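Enoyl-CoA hydratase (Bacillus halodurans, PDB 3LKE) is classed as an enoyl-CoA hydratase and probably acts on acyl-CoA thioesters, as a crotonase-fold member of the enoyl-CoA hydratase/isomerase family. Local coordinates at residues A[58-64]-A[107-113]; A[93-98]-A[119-123]; A[115-119]-A[134-138]; A[153-157]-A[179-183]. All coordinates share one frame. Residue numbers count along the deposited sequence, not the author numbering.

Contact 1: residues A[58-64]-A[107-113]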
loop_
_atom_site.group_PDB
_atom_site.type_symbol
_atom_site.label_atom_id
_atom_site.label_comp_id
_atom_site.label_asym_id
_atom_site.label_seq_id
_atom_site.Cartn_x
_atom_site.Cartn_y
_atom_site.Cartn_z
ATOM N N HIS A 58 -26.714 -18.270 -11.871
ATOM C CA HIS A 58 -26.653 -19.687 -11.552
ATOM C C HIS A 58 -26.135 -19.955 -10.151
ATOM O O HIS A 58 -25.039 -19.524 -9.770
ATOM C CB HIS A 58 -25.859 -20.451 -12.612
ATOM C CG HIS A 58 -26.407 -20.278 -13.993
ATOM N ND1 HIS A 58 -27.546 -20.929 -14.429
ATOM C CD2 HIS A 58 -25.998 -19.505 -15.026
ATOM C CE1 HIS A 58 -27.806 -20.570 -15.671
ATOM N NE2 HIS A 58 -26.881 -19.712 -16.060
ATOM N N ARG A 59 -26.951 -20.667 -9.388
ATOM C CA ARG A 59 -26.704 -20.924 -7.979
ATOM C C ARG A 59 -25.324 -21.533 -7.721
ATOM O O ARG A 59 -24.628 -21.125 -6.792
ATOM C CB ARG A 59 -27.812 -21.834 -7.428
ATOM C CG ARG A 59 -27.689 -22.173 -5.945
ATOM C CD ARG A 59 -28.967 -22.830 -5.430
ATOM N NE ARG A 59 -30.134 -21.978 -5.653
ATOM C CZ ARG A 59 -31.107 -22.235 -6.523
ATOM N NH1 ARG A 59 -31.079 -23.340 -7.255
ATOM N NH2 ARG A 59 -32.118 -21.386 -6.651
ATOM N N ALA A 60 -24.922 -22.488 -8.555
ATOM C CA ALA A 60 -23.737 -23.295 -8.257
ATOM C C ALA A 60 -22.400 -22.563 -8.382
ATOM O O ALA A 60 -21.429 -22.935 -7.730
ATOM C CB ALA A 60 -23.722 -24.563 -9.108
ATOM N N TYR A 61 -22.335 -21.535 -9.218
ATOM C CA TYR A 61 -21.038 -20.925 -9.517
ATOM C C TYR A 61 -21.166 -19.453 -9.853
ATOM O O TYR A 61 -22.163 -19.019 -10.420
ATOM C CB TYR A 61 -20.396 -21.650 -10.706
ATOM C CG TYR A 61 -21.370 -21.908 -11.838
ATOM C CD1 TYR A 61 -21.601 -20.953 -12.828
ATOM C CD2 TYR A 61 -22.073 -23.102 -11.905
ATOM C CE1 TYR A 61 -22.495 -21.191 -13.866
ATOM C CE2 TYR A 61 -22.969 -23.350 -12.931
ATOM C CZ TYR A 61 -23.178 -22.394 -13.910
ATOM O OH TYR A 61 -24.087 -22.647 -14.918
ATOM N N PHE A 62 -20.149 -18.669 -9.509
ATOM C CA PHE A 62 -20.084 -17.330 -10.060
ATOM C C PHE A 62 -19.440 -17.380 -11.434
ATOM O O PHE A 62 -20.033 -16.968 -12.424
ATOM C CB PHE A 62 -19.272 -16.374 -9.180
ATOM C CG PHE A 62 -19.130 -15.016 -9.788
ATOM C CD1 PHE A 62 -20.190 -14.133 -9.773
ATOM C CD2 PHE A 62 -17.942 -14.625 -10.396
ATOM C CE1 PHE A 62 -20.084 -12.885 -10.347
ATOM C CE2 PHE A 62 -17.826 -13.382 -10.970
ATOM C CZ PHE A 62 -18.896 -12.505 -10.948
ATOM N N SER A 63 -18.202 -17.864 -11.485
ATOM C CA SER A 63 -17.507 -18.067 -12.760
ATOM C C SER A 63 -16.353 -19.043 -12.624
ATOM O O SER A 63 -15.496 -18.913 -11.737
ATOM C CB SER A 63 -17.001 -16.747 -13.351
ATOM O OG SER A 63 -16.196 -16.991 -14.504
ATOM N N SER A 64 -16.324 -20.023 -13.515
ATOM C CA SER A 64 -15.253 -21.002 -13.523
ATOM C C SER A 64 -13.951 -20.434 -14.105
ATOM O O SER A 64 -12.917 -21.102 -14.084
ATOM C CB SER A 64 -15.691 -22.247 -14.303
ATOM O OG SER A 64 -15.988 -21.914 -15.645
ATOM N N LEU A 107 -21.157 -9.495 -7.064
ATOM C CA LEU A 107 -21.782 -10.389 -6.097
ATOM C C LEU A 107 -21.317 -11.802 -6.398
ATOM O O LEU A 107 -21.712 -12.371 -7.421
ATOM C CB LEU A 107 -23.313 -10.297 -6.196
ATOM C CG LEU A 107 -23.868 -8.874 -6.115
ATOM C CD1 LEU A 107 -25.396 -8.868 -6.240
ATOM C CD2 LEU A 107 -23.441 -8.250 -4.797
ATOM N N ILE A 108 -20.467 -12.346 -5.529
ATOM C CA ILE A 108 -19.890 -13.665 -5.749
ATOM C C ILE A 108 -20.712 -14.704 -5.006
ATOM O O ILE A 108 -20.552 -14.873 -3.802
ATOM C CB ILE A 108 -18.436 -13.758 -5.242
ATOM C CG1 ILE A 108 -17.612 -12.537 -5.681
ATOM C CG2 ILE A 108 -17.798 -15.058 -5.711
ATOM C CD1 ILE A 108 -17.535 -12.356 -7.201
ATOM N N ASN A 109 -21.578 -15.397 -5.737
ATOM C CA ASN A 109 -22.540 -16.305 -5.111
ATOM C C ASN A 109 -22.001 -17.717 -4.902
ATOM O O ASN A 109 -22.233 -18.323 -3.867
ATOM C CB ASN A 109 -23.842 -16.346 -5.904
ATOM C CG ASN A 109 -23.644 -16.848 -7.325
ATOM O OD1 ASN A 109 -22.753 -16.394 -8.030
ATOM N ND2 ASN A 109 -24.480 -17.780 -7.748
ATOM N N GLY A 110 -21.281 -18.229 -5.892
ATOM C CA GLY A 110 -20.701 -19.558 -5.812
ATOM C C GLY A 110 -19.227 -19.483 -6.163
ATOM O O GLY A 110 -18.595 -18.439 -5.976
ATOM N N TYR A 111 -18.666 -20.563 -6.694
ATOM C CA TYR A 111 -17.209 -20.560 -6.875
ATOM C C TYR A 111 -16.757 -19.572 -7.944
ATOM O O TYR A 111 -17.490 -19.248 -8.876
ATOM C CB TYR A 111 -16.627 -21.966 -7.082
ATOM C CG TYR A 111 -17.120 -22.723 -8.289
ATOM C CD1 TYR A 111 -16.635 -22.435 -9.558
ATOM C CD2 TYR A 111 -18.040 -23.758 -8.154
ATOM C CE1 TYR A 111 -17.063 -23.134 -10.660
ATOM C CE2 TYR A 111 -18.474 -24.468 -9.258
ATOM C CZ TYR A 111 -17.982 -24.148 -10.511
ATOM O OH TYR A 111 -18.405 -24.835 -11.628
ATOM N N ALA A 112 -15.541 -19.062 -7.765
ATOM C CA ALA A 112 -14.959 -18.092 -8.680
ATOM C C ALA A 112 -13.490 -18.440 -8.791
ATOM O O ALA A 112 -12.714 -18.226 -7.846
ATOM C CB ALA A 112 -15.130 -16.672 -8.150
ATOM N N TYR A 113 -13.124 -19.017 -9.931
ATOM C CA TYR A 113 -11.762 -19.501 -10.152
ATOM C C TYR A 113 -10.987 -18.586 -11.071
ATOM O O TYR A 113 -11.521 -18.077 -12.072
ATOM C CB TYR A 113 -11.784 -20.882 -10.811
ATOM C CG TYR A 113 -12.470 -21.962 -10.013
ATOM C CD1 TYR A 113 -12.538 -21.898 -8.630
ATOM C CD2 TYR A 113 -13.022 -23.062 -10.649
ATOM C CE1 TYR A 113 -13.155 -22.889 -7.900
ATOM C CE2 TYR A 113 -13.645 -24.056 -9.932
ATOM C CZ TYR A 113 -13.702 -23.970 -8.559
ATOM O OH TYR A 113 -14.322 -24.969 -7.848
#
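Two successive turns of the crotonase superhelix meet here. Residues 58-64, in the loop after strand 51-56, lie alongside the end of strand 103-108 and strand 111-113, and the pairing is parallel. Tyr61 bridges Tyr111 and Ser63 bridges Ala112, a shift of one residue that makes a beta bulge where the chain turns a corner at Phe62.

The hydrogen bonds show how the bulge is absorbed. Tyr111 O accepts from both Phe62 N (2.8 Å) and Ser63 N (3.0 Å), and Tyr113 N then donates to Ser63 O at 3.0 Å. At the other end, Asn109 ND2 donates to His58 O at 2.7 Å, holding the type I turn from His58 to Tyr61.

Apolar packing runs through rings. Tyr61 CB sits over the face of Tyr111, 3.6 Å from its centroid, and Ile108 CD1 lies 3.8 Å from the centroid of the Phe62 ring, almost on its normal. Both are CH-pi contacts. Phe62 CD2 also meets Ala112 CB at 4.1 Å.

In crotonase-fold enzymes the loop after the strand equivalent to 51-56 supplies one backbone NH of the oxyanion hole, so residues 62-64 probably lie near the corresponding place. Gly110 lets the chains come together: its CA is 4.0 Å from Tyr61 CA, and an ideal CB on Gly110 would fall just 2.6 Å from Ala60 O.

Contact 2: residues A[93-98]-A[119-123]; sequences CVLEIF and MMLAC
Within the crotonase fold, the last turns of helix 81-98 pack on the 3-10 turn 119-122 that leads into strand 125-129. The segments run in the same sense, with Val94 CA 5.5 Å from Met119 CA and Phe98 CA 4.8 Å from Ala122 CA. Residues 93-98 are alpha-helical (Phe98 N to Val94 O, 3.0 Å); in the 3-10 turn Cys123 N bonds Met120 O at 3.0 Å.

Ile97 and Ala122 point at each other. Ile97 takes chi1 m and chi2 t; its CG2 meets Ala122 CB at 3.8 Å and Cys123 SG at 3.9 Å, while its CD1 reaches Met120 CE at 4.1 Å. Ala122 CB also nestles against the helix backbone, 3.7 Å from Val94 O.

Met119 (chi1 m, chi2 t, chi3 near 11°) bends its CE toward the earlier helical turn. Leu36 of helix 30-45 packs on Met119. All the touching residues are buried, and the contact is wholly apolar between side chains. Met119 CE lies 3.9 Å from Cys93 CB, and Met119 CG sits 3.5 Å from Val94 CG2.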
loop_
_atom_site.group_PDB
_atom_site.type_symbol
_atom_site.label_atom_id
_atom_site.label_comp_id
_atom_site.label_asym_id
_atom_site.label_seq_id
_atom_site.Cartn_x
_atom_site.Cartn_y
_atom_site.Cartn_z
ATOM N N CYS A 93 -12.568 -5.593 -20.650
ATOM C CA CYS A 93 -13.560 -5.720 -19.586
ATOM C C CYS A 93 -12.981 -5.230 -18.254
ATOM O O CYS A 93 -13.605 -4.449 -17.545
ATOM C CB CYS A 93 -14.018 -7.159 -19.426
ATOM S SG CYS A 93 -15.021 -7.745 -20.811
ATOM N N VAL A 94 -11.786 -5.704 -17.915
ATOM C CA VAL A 94 -11.165 -5.297 -16.641
ATOM C C VAL A 94 -10.963 -3.778 -16.554
ATOM O O VAL A 94 -11.280 -3.142 -15.545
ATOM C CB VAL A 94 -9.806 -6.010 -16.403
ATOM C CG1 VAL A 94 -9.113 -5.430 -15.166
ATOM C CG2 VAL A 94 -10.008 -7.516 -16.260
ATOM N N LEU A 95 -10.429 -3.202 -17.623
ATOM C CA LEU A 95 -10.093 -1.785 -17.643
ATOM C C LEU A 95 -11.363 -0.936 -17.581
ATOM O O LEU A 95 -11.416 0.063 -16.872
ATOM C CB LEU A 95 -9.261 -1.465 -18.891
ATOM C CG LEU A 95 -8.590 -0.092 -18.948
ATOM C CD1 LEU A 95 -7.759 0.143 -17.701
ATOM C CD2 LEU A 95 -7.738 0.000 -20.220
ATOM N N GLU A 96 -12.388 -1.359 -18.315
ATOM C CA GLU A 96 -13.677 -0.645 -18.364
ATOM C C GLU A 96 -14.471 -0.712 -17.064
ATOM O O GLU A 96 -15.205 0.211 -16.727
ATOM C CB GLU A 96 -14.524 -1.168 -19.524
ATOM C CG GLU A 96 -13.833 -1.048 -20.855
ATOM C CD GLU A 96 -14.293 0.151 -21.648
ATOM O OE1 GLU A 96 -15.077 0.967 -21.106
ATOM O OE2 GLU A 96 -13.857 0.275 -22.810
ATOM N N ILE A 97 -14.318 -1.798 -16.318
ATOM C CA ILE A 97 -14.874 -1.834 -14.974
ATOM C C ILE A 97 -14.095 -0.852 -14.114
ATOM O O ILE A 97 -14.676 0.012 -13.475
ATOM C CB ILE A 97 -14.778 -3.239 -14.354
ATOM C CG1 ILE A 97 -15.656 -4.214 -15.139
ATOM C CG2 ILE A 97 -15.205 -3.222 -12.876
ATOM C CD1 ILE A 97 -15.463 -5.659 -14.740
ATOM N N PHE A 98 -12.774 -0.984 -14.131
ATOM C CA PHE A 98 -11.922 -0.154 -13.297
ATOM C C PHE A 98 -12.171 1.335 -13.498
ATOM O O PHE A 98 -12.166 2.103 -12.542
ATOM C CB PHE A 98 -10.452 -0.456 -13.576
ATOM C CG PHE A 98 -9.520 0.187 -12.591
ATOM C CD1 PHE A 98 -9.341 -0.357 -11.328
ATOM C CD2 PHE A 98 -8.812 1.329 -12.930
ATOM C CE1 PHE A 98 -8.469 0.232 -10.421
ATOM C CE2 PHE A 98 -7.936 1.928 -12.014
ATOM C CZ PHE A 98 -7.768 1.374 -10.770
ATOM N N MET A 119 -11.086 -10.731 -12.479
ATOM C CA MET A 119 -11.718 -9.606 -13.192
ATOM C C MET A 119 -12.517 -8.719 -12.230
ATOM O O MET A 119 -12.516 -7.491 -12.352
ATOM C CB MET A 119 -12.589 -10.082 -14.366
ATOM C CG MET A 119 -11.773 -10.456 -15.611
ATOM S SD MET A 119 -12.738 -10.543 -17.151
ATOM C CE MET A 119 -14.304 -9.794 -16.571
ATOM N N MET A 120 -13.166 -9.339 -11.251
ATOM C CA MET A 120 -14.019 -8.584 -10.340
ATOM C C MET A 120 -13.222 -7.765 -9.324
ATOM O O MET A 120 -13.788 -6.945 -8.610
ATOM C CB MET A 120 -15.040 -9.488 -9.637
ATOM C CG MET A 120 -15.990 -10.232 -10.603
ATOM S SD MET A 120 -16.973 -9.147 -11.685
ATOM C CE MET A 120 -16.190 -9.414 -13.252
ATOM N N LEU A 121 -11.904 -7.986 -9.255
ATOM C CA LEU A 121 -11.070 -7.190 -8.363
ATOM C C LEU A 121 -11.011 -5.729 -8.797
ATOM O O LEU A 121 -10.602 -4.860 -8.016
ATOM C CB LEU A 121 -9.668 -7.793 -8.259
ATOM C CG LEU A 121 -9.627 -9.163 -7.593
ATOM C CD1 LEU A 121 -8.200 -9.732 -7.655
ATOM C CD2 LEU A 121 -10.088 -9.051 -6.144
ATOM N N ALA A 122 -11.455 -5.454 -10.026
ATOM C CA ALA A 122 -11.564 -4.083 -10.506
ATOM C C ALA A 122 -12.748 -3.324 -9.907
ATOM O O ALA A 122 -12.829 -2.103 -10.032
ATOM C CB ALA A 122 -11.650 -4.057 -12.007
ATOM N N CYS A 123 -13.667 -4.046 -9.269
ATOM C CA CYS A 123 -14.885 -3.419 -8.744
ATOM C C CYS A 123 -14.601 -2.668 -7.450
ATOM O O CYS A 123 -13.622 -2.949 -6.748
ATOM C CB CYS A 123 -15.973 -4.459 -8.464
ATOM S SG CYS A 123 -16.651 -5.240 -9.932
#

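Contact 3: residues A[115-119]-A[134-138]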
loop_
_atom_site.group_PDB
_atom_site.type_symbol
_atom_site.label_atom_id
_atom_site.label_comp_id
_atom_site.label_asym_id
_atom_site.label_seq_id
_atom_site.Cartn_x
_atom_site.Cartn_y
_atom_site.Cartn_z
ATOM N N GLY A 115 -9.329 -16.027 -13.290
ATOM C CA GLY A 115 -9.823 -14.775 -13.815
ATOM C C GLY A 115 -11.324 -14.610 -13.623
ATOM O O GLY A 115 -11.838 -13.499 -13.694
ATOM N N GLY A 116 -12.030 -15.720 -13.405
ATOM C CA GLY A 116 -13.449 -15.656 -13.072
ATOM C C GLY A 116 -13.691 -14.825 -11.822
ATOM O O GLY A 116 -14.739 -14.170 -11.660
ATOM N N PHE A 117 -12.721 -14.854 -10.914
ATOM C CA PHE A 117 -12.762 -13.972 -9.762
ATOM C C PHE A 117 -11.961 -12.704 -10.028
ATOM O O PHE A 117 -12.420 -11.602 -9.740
ATOM C CB PHE A 117 -12.210 -14.655 -8.508
ATOM C CG PHE A 117 -12.159 -13.744 -7.315
ATOM C CD1 PHE A 117 -13.319 -13.167 -6.829
ATOM C CD2 PHE A 117 -10.957 -13.428 -6.711
ATOM C CE1 PHE A 117 -13.295 -12.325 -5.736
ATOM C CE2 PHE A 117 -10.919 -12.582 -5.611
ATOM C CZ PHE A 117 -12.092 -12.024 -5.128
ATOM N N ASN A 118 -10.768 -12.862 -10.600
ATOM C CA ASN A 118 -9.823 -11.742 -10.654
ATOM C C ASN A 118 -10.316 -10.517 -11.412
ATOM O O ASN A 118 -10.004 -9.386 -11.020
ATOM C CB ASN A 118 -8.465 -12.211 -11.184
ATOM C CG ASN A 118 -7.851 -13.270 -10.296
ATOM O OD1 ASN A 118 -8.101 -13.284 -9.100
ATOM N ND2 ASN A 118 -7.030 -14.153 -10.870
ATOM N N MET A 119 -11.086 -10.731 -12.479
ATOM C CA MET A 119 -11.718 -9.606 -13.192
ATOM C C MET A 119 -12.517 -8.719 -12.230
ATOM O O MET A 119 -12.516 -7.491 -12.352
ATOM C CB MET A 119 -12.589 -10.082 -14.366
ATOM C CG MET A 119 -11.773 -10.456 -15.611
ATOM S SD MET A 119 -12.738 -10.543 -17.151
ATOM C CE MET A 119 -14.304 -9.794 -16.571
ATOM N N PHE A 134 -12.786 -20.024 -3.857
ATOM C CA PHE A 134 -11.877 -19.253 -4.697
ATOM C C PHE A 134 -10.620 -20.056 -4.979
ATOM O O PHE A 134 -10.225 -20.892 -4.173
ATOM C CB PHE A 134 -11.490 -17.958 -3.967
ATOM C CG PHE A 134 -12.669 -17.103 -3.594
ATOM C CD1 PHE A 134 -13.107 -16.109 -4.449
ATOM C CD2 PHE A 134 -13.331 -17.295 -2.390
ATOM C CE1 PHE A 134 -14.188 -15.310 -4.115
ATOM C CE2 PHE A 134 -14.415 -16.506 -2.053
ATOM C CZ PHE A 134 -14.841 -15.507 -2.925
ATOM N N LEU A 135 -9.997 -19.796 -6.124
ATOM C CA LEU A 135 -8.801 -20.523 -6.536
ATOM C C LEU A 135 -7.913 -19.671 -7.444
ATOM O O LEU A 135 -8.399 -19.006 -8.345
ATOM C CB LEU A 135 -9.203 -21.819 -7.256
ATOM C CG LEU A 135 -8.081 -22.743 -7.757
ATOM C CD1 LEU A 135 -7.288 -23.300 -6.587
ATOM C CD2 LEU A 135 -8.672 -23.876 -8.606
ATOM N N GLU A 136 -6.608 -19.690 -7.181
ATOM C CA GLU A 136 -5.612 -19.069 -8.048
ATOM C C GLU A 136 -4.611 -20.168 -8.378
ATOM O O GLU A 136 -3.803 -20.543 -7.532
ATOM C CB GLU A 136 -4.900 -17.936 -7.311
ATOM C CG GLU A 136 -5.853 -16.925 -6.711
ATOM C CD GLU A 136 -6.415 -15.973 -7.742
ATOM O OE1 GLU A 136 -6.050 -16.093 -8.933
ATOM O OE2 GLU A 136 -7.214 -15.091 -7.359
ATOM N N ASN A 137 -4.675 -20.701 -9.589
ATOM C CA ASN A 137 -3.963 -21.935 -9.877
ATOM C C ASN A 137 -2.851 -21.788 -10.901
ATOM O O ASN A 137 -2.422 -22.770 -11.505
ATOM C CB ASN A 137 -4.944 -23.013 -10.330
ATOM C CG ASN A 137 -4.452 -24.410 -10.027
ATOM O OD1 ASN A 137 -3.758 -24.640 -9.031
ATOM N ND2 ASN A 137 -4.827 -25.362 -10.880
ATOM N N PHE A 138 -2.391 -20.558 -11.090
ATOM C CA PHE A 138 -1.375 -20.261 -12.096
ATOM C C PHE A 138 -0.085 -21.066 -11.894
ATOM O O PHE A 138 0.539 -21.484 -12.869
ATOM C CB PHE A 138 -1.018 -18.773 -12.091
ATOM C CG PHE A 138 -2.191 -17.854 -12.289
ATOM C CD1 PHE A 138 -2.720 -17.641 -13.554
ATOM C CD2 PHE A 138 -2.745 -17.176 -11.209
ATOM C CE1 PHE A 138 -3.785 -16.790 -13.738
ATOM C CE2 PHE A 138 -3.839 -16.322 -11.387
ATOM C CZ PHE A 138 -4.346 -16.125 -12.652
#
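Gly115 opens the short helix 115-118, and its carbonyl oxygen takes the first helical bond, from Met119 N at 3.1 Å. Phe117 and Asn118 point their CA-to-CB bonds toward residues 134-138, the end of strand 133-135 and the turn into helix 138-141.

Phe117 (chi1 t) is the first of them. The edge of the Phe134 ring points into its face in a T-shaped pair, with centroids 4.8 Å apart, planes at 72° and Phe117 CE1 3.5 Å from Phe134 CE1. At the rim of the Phe117 ring, CD2 comes to 4.1 Å from Glu136 OE2. Leu182 and Ile183 also pack on the buried Phe117 ring.

In the crotonase fold the start of the equivalent helix supplies a backbone NH of the oxyanion hole, so Gly115 N is probably its counterpart. Crotonase hydratases carry catalytic glutamates at two places that probably correspond to Asn118 and Phe138 here; Glu136 is not known to be catalytic. The contact thus probably borders the active site.

Asn118 supplies the polar part. Its ND2 donates to Glu136 OE1 at 2.9 Å with a nearly straight angle of 166°, while Asn118 OD1 is 2.7 Å from Glu136 OE2. Asn118 ND2 also approaches the edge of the Phe138 ring, 3.8 Å from CZ.

Contact 4: residues A[153-157]-A[179-183]; sequences LPRII and RLGLI
Ile157, with chi1 p and chi2 t, lays its CG2 methyl over the end of helix 174-180: Ile157 CG2 is 3.3 Å from Leu180 O, 3.7 Å from Leu180 CB and 3.7 Å from Leu182 CD2. The CA atoms of Ile157 and Leu180, 5.6 Å apart, are the nearest CA pair of the two segments.

Residues 153-157 lie in the C-terminal part of helix 149-157, kinked at Pro154 and held by Ile157 N to Leu153 O at 2.8 Å. Helix 174-180 stops in a Schellman motif at Gly181 (phi 93°, psi 5°). A CB there would jam against the preceding carbonyl oxygen. In this way two C-terminal helix regions in the crotonase fold's C-terminal half pack together, joined by van der Waals contacts alone.

Ile156 (m, t) covers the Schellman turn, its CG2 3.3 Å from Gly181 O and 4.2 Å from Leu182 CD2. Leu182, also m and t, reaches back to helix 149-157, and its CD2 meets Leu153 CD2 at 3.8 Å. Helix 149-157 also faces the trimer interfaces: Pro154 packs on Leu219 of a second subunit and Ile156 on Glu160 of a third. Inward, Leu121 touches Leu153, Ile156 and Leu182.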
loop_
_atom_site.group_PDB
_atom_site.type_symbol
_atom_site.label_atom_id
_atom_site.label_comp_id
_atom_site.label_asym_id
_atom_site.label_seq_id
_atom_site.Cartn_x
_atom_site.Cartn_y
_atom_site.Cartn_z
ATOM N N LEU A 153 -3.723 -8.183 -7.301
ATOM C CA LEU A 153 -3.345 -8.983 -6.137
ATOM C C LEU A 153 -2.324 -8.314 -5.193
ATOM O O LEU A 153 -2.556 -8.214 -3.991
ATOM C CB LEU A 153 -2.883 -10.380 -6.541
ATOM C CG LEU A 153 -3.984 -11.275 -7.134
ATOM C CD1 LEU A 153 -3.390 -12.568 -7.684
ATOM C CD2 LEU A 153 -5.096 -11.570 -6.119
ATOM N N PRO A 154 -1.176 -7.869 -5.725
ATOM C CA PRO A 154 -0.239 -7.293 -4.749
ATOM C C PRO A 154 -0.729 -5.982 -4.140
ATOM O O PRO A 154 -0.376 -5.678 -2.997
ATOM C CB PRO A 154 1.050 -7.077 -5.561
ATOM C CG PRO A 154 0.620 -7.111 -7.008
ATOM C CD PRO A 154 -0.597 -8.004 -7.071
ATOM N N ARG A 155 -1.543 -5.222 -4.868
ATOM C CA ARG A 155 -2.068 -3.975 -4.314
ATOM C C ARG A 155 -3.085 -4.238 -3.209
ATOM O O ARG A 155 -3.169 -3.487 -2.229
ATOM C CB ARG A 155 -2.646 -3.081 -5.421
ATOM C CG ARG A 155 -1.534 -2.358 -6.192
ATOM C CD ARG A 155 -1.980 -1.772 -7.518
ATOM N NE ARG A 155 -0.845 -1.129 -8.173
ATOM C CZ ARG A 155 0.129 -1.790 -8.796
ATOM N NH1 ARG A 155 0.110 -3.117 -8.862
ATOM N NH2 ARG A 155 1.130 -1.126 -9.353
ATOM N N ILE A 156 -3.809 -5.343 -3.340
ATOM C CA ILE A 156 -4.865 -5.668 -2.388
ATOM C C ILE A 156 -4.362 -6.461 -1.186
ATOM O O ILE A 156 -4.633 -6.108 -0.038
ATOM C CB ILE A 156 -6.005 -6.419 -3.091
ATOM C CG1 ILE A 156 -6.599 -5.520 -4.177
ATOM C CG2 ILE A 156 -7.060 -6.867 -2.067
ATOM C CD1 ILE A 156 -7.651 -6.214 -5.100
ATOM N N ILE A 157 -3.594 -7.514 -1.439
ATOM C CA ILE A 157 -3.172 -8.383 -0.349
ATOM C C ILE A 157 -1.685 -8.281 -0.010
ATOM O O ILE A 157 -1.232 -8.843 0.994
ATOM C CB ILE A 157 -3.584 -9.857 -0.607
ATOM C CG1 ILE A 157 -2.696 -10.507 -1.674
ATOM C CG2 ILE A 157 -5.063 -9.942 -0.969
ATOM C CD1 ILE A 157 -2.952 -11.999 -1.827
ATOM N N ARG A 179 -10.434 -12.121 4.926
ATOM C CA ARG A 179 -9.285 -11.783 5.758
ATOM C C ARG A 179 -8.223 -11.103 4.911
ATOM O O ARG A 179 -7.568 -10.153 5.349
ATOM C CB ARG A 179 -8.702 -13.042 6.395
ATOM C CG ARG A 179 -7.588 -12.765 7.405
ATOM C CD ARG A 179 -6.932 -14.056 7.850
ATOM N NE ARG A 179 -6.178 -14.669 6.760
ATOM C CZ ARG A 179 -4.952 -14.297 6.406
ATOM N NH1 ARG A 179 -4.344 -13.315 7.059
ATOM N NH2 ARG A 179 -4.336 -14.904 5.400
ATOM N N LEU A 180 -8.066 -11.585 3.682
ATOM C CA LEU A 180 -7.047 -11.042 2.780
ATOM C C LEU A 180 -7.426 -9.671 2.218
ATOM O O LEU A 180 -6.562 -8.901 1.803
ATOM C CB LEU A 180 -6.783 -12.013 1.630
ATOM C CG LEU A 180 -6.120 -13.324 2.053
ATOM C CD1 LEU A 180 -6.070 -14.294 0.893
ATOM C CD2 LEU A 180 -4.730 -13.063 2.602
ATOM N N GLY A 181 -8.716 -9.368 2.208
ATOM C CA GLY A 181 -9.197 -8.150 1.586
ATOM C C GLY A 181 -9.620 -8.318 0.134
ATOM O O GLY A 181 -9.971 -7.332 -0.524
ATOM N N LEU A 182 -9.594 -9.556 -0.369
ATOM C CA LEU A 182 -10.044 -9.828 -1.734
ATOM C C LEU A 182 -11.536 -9.544 -1.876
ATOM O O LEU A 182 -11.977 -9.066 -2.911
ATOM C CB LEU A 182 -9.722 -11.263 -2.166
ATOM C CG LEU A 182 -8.229 -11.587 -2.324
ATOM C CD1 LEU A 182 -8.004 -13.076 -2.559
ATOM C CD2 LEU A 182 -7.623 -10.755 -3.448
ATOM N N ILE A 183 -12.296 -9.846 -0.821
ATOM C CA ILE A 183 -13.697 -9.449 -0.721
ATOM C C ILE A 183 -13.875 -8.526 0.483
ATOM O O ILE A 183 -13.067 -8.555 1.418
ATOM C CB ILE A 183 -14.615 -10.683 -0.538
ATOM C CG1 ILE A 183 -14.506 -11.604 -1.750
ATOM C CG2 ILE A 183 -16.046 -10.259 -0.313
ATOM C CD1 ILE A 183 -14.953 -10.997 -3.017
#

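From the N terminus, contact 1 closes the long excursion from 58-64 to 107-113, bringing the loop after strand 51-56 onto strand 111-113. Contact 2 opens within the 58-113 excursion, at the end of helix 81-98, and closes beyond it at 119-123, so the two cross; Phe62 CE2 meets Met120 CG at 3.7 Å between them. Contact 3 starts once contact 1 has closed, shares Met119 with contact 2, and joins helix 115-118 to the end of strand 133-135; Ala112 CB packs on Phe117 CB at 3.6 Å. Contact 4 follows in series, linking helices 149-157 and 174-180, and meets contact 3 where Phe117 CE1 lies 3.5 Å from Ile183 CD1.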